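Fiber protein (Human adenovirus 16, PDB 3CNC) forms the trimeric knob of the viral fiber, which probably binds the host receptor CD46, as in other species B adenoviruses. Local coordinates at residues A[98-102]-A[103-107]. Residues are numbered along the deposited sequence; the frame is centred on the assembly and turned at random.
Sequences GQIIT and YLSSL
Ile101 offers its carbonyl oxygen to Leu104 and Ser105 at once, a worked example of how one acceptor can hold a sharp bend together. Leu104 N reaches Ile101 O at 3.1 Å from one face of the carbonyl plane, and Ser105 OG comes in from the opposite face at 2.7 Å; neither donor lies in that plane. The serine hydroxyl owes its place to a chi1 of -42°, which sets OG beside its own backbone N and lets it swing back to the oxygen four residues earlier. Backbone N of Ser105 adds a weak bond to the same oxygen and a firmer one, 3.0 Å, to Thr102 O. Two overlapping type I beta turns result, 101-104 and 102-105, in the connection between strands 85-94 and 112-115 of the fiber knob's antiparallel beta fold. Ser105 OG also bonds Ala93 N, tying the bend to strand 85-94. Thr102 O and Ser105 O approach to 3.0 Å, an unfavourable pairing that Lys108 probably relieves, since its NZ bonds both.

Beside this bend the Ile101, Tyr103 and Leu104 side chains pack together. A chi1 of -64° keeps Ile101 CG1 beside the backbone N and leaves CG2 anti to it, where CG2 touches Tyr103 CE2 at 3.6 Å, meeting the ring obliquely, while the two side chains run alongside each other in one direction. The same methyl meets Leu104 CD1 at 3.9 Å. Leu104 CG in turn lies over one face of the tyrosine ring, offset toward its rim, so that isoleucine, leucine and ring touch pairwise. Farther along, Leu107 crosses Ile100 at roughly a right angle, its CD2 4.2 Å from Ile100 CG1, and Ile100 rests against Leu92 and Phe94 of strand 85-94.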
# COMPACT_ATOMS: atom_id res chain seq x y z
N GLY A 98 -5.47 23.48 -6.56
CA GLY A 98 -5.77 22.06 -6.57
C GLY A 98 -7.05 21.67 -7.28
O GLY A 98 -7.54 20.55 -7.09
N GLN A 99 -7.59 22.57 -8.09
CA GLN A 99 -8.81 22.29 -8.85
C GLN A 99 -8.39 21.69 -10.19
O GLN A 99 -7.40 22.12 -10.80
CB GLN A 99 -9.58 23.59 -9.11
CG GLN A 99 -9.83 24.45 -7.89
CD GLN A 99 -10.80 23.82 -6.92
OE1 GLN A 99 -11.93 23.49 -7.28
NE2 GLN A 99 -10.36 23.64 -5.67
N ILE A 100 -9.14 20.69 -10.66
CA ILE A 100 -8.85 20.07 -11.94
C ILE A 100 -9.05 21.05 -13.10
O ILE A 100 -10.01 21.82 -13.12
CB ILE A 100 -9.78 18.84 -12.19
CG1 ILE A 100 -9.23 17.62 -11.45
CG2 ILE A 100 -9.88 18.54 -13.66
CD1 ILE A 100 -7.93 17.07 -12.05
N ILE A 101 -8.13 21.04 -14.06
CA ILE A 101 -8.28 21.90 -15.23
C ILE A 101 -8.75 20.91 -16.30
O ILE A 101 -7.95 20.20 -16.90
CB ILE A 101 -6.95 22.56 -15.63
CG1 ILE A 101 -6.47 23.49 -14.51
CG2 ILE A 101 -7.14 23.35 -16.93
CD1 ILE A 101 -5.04 24.02 -14.68
N THR A 102 -10.06 20.87 -16.51
CA THR A 102 -10.65 19.92 -17.45
C THR A 102 -10.16 19.86 -18.88
O THR A 102 -9.93 18.78 -19.41
CB THR A 102 -12.19 20.07 -17.46
OG1 THR A 102 -12.53 21.44 -17.73
CG2 THR A 102 -12.78 19.67 -16.11
N TYR A 103 -9.97 21.01 -19.54
CA TYR A 103 -9.53 20.96 -20.93
C TYR A 103 -8.14 20.38 -21.09
O TYR A 103 -7.71 20.06 -22.20
CB TYR A 103 -9.62 22.36 -21.57
CG TYR A 103 -8.43 23.25 -21.33
CD1 TYR A 103 -7.27 23.12 -22.11
CD2 TYR A 103 -8.45 24.23 -20.34
CE1 TYR A 103 -6.16 23.95 -21.90
CE2 TYR A 103 -7.35 25.06 -20.11
CZ TYR A 103 -6.21 24.92 -20.90
OH TYR A 103 -5.12 25.74 -20.68
N LEU A 104 -7.42 20.24 -19.98
CA LEU A 104 -6.07 19.68 -20.01
C LEU A 104 -6.04 18.26 -19.44
O LEU A 104 -5.08 17.52 -19.66
CB LEU A 104 -5.10 20.55 -19.21
CG LEU A 104 -4.59 21.88 -19.77
CD1 LEU A 104 -3.77 22.60 -18.70
CD2 LEU A 104 -3.76 21.65 -21.02
N SER A 105 -7.10 17.88 -18.73
CA SER A 105 -7.16 16.57 -18.09
C SER A 105 -8.09 15.54 -18.71
O SER A 105 -9.08 15.89 -19.36
CB SER A 105 -7.55 16.75 -16.62
OG SER A 105 -6.85 17.85 -16.05
N SER A 106 -7.77 14.27 -18.50
CA SER A 106 -8.60 13.19 -19.00
C SER A 106 -9.92 13.20 -18.23
O SER A 106 -10.95 12.82 -18.77
CB SER A 106 -7.91 11.84 -18.79
OG SER A 106 -6.64 11.82 -19.40
N LEU A 107 -9.87 13.64 -16.97
CA LEU A 107 -11.06 13.73 -16.11
C LEU A 107 -11.84 15.00 -16.45
O LEU A 107 -11.29 16.10 -16.41
CB LEU A 107 -10.64 13.76 -14.63
CG LEU A 107 -11.74 13.78 -13.57
CD1 LEU A 107 -12.58 12.51 -13.63
CD2 LEU A 107 -11.09 13.93 -12.19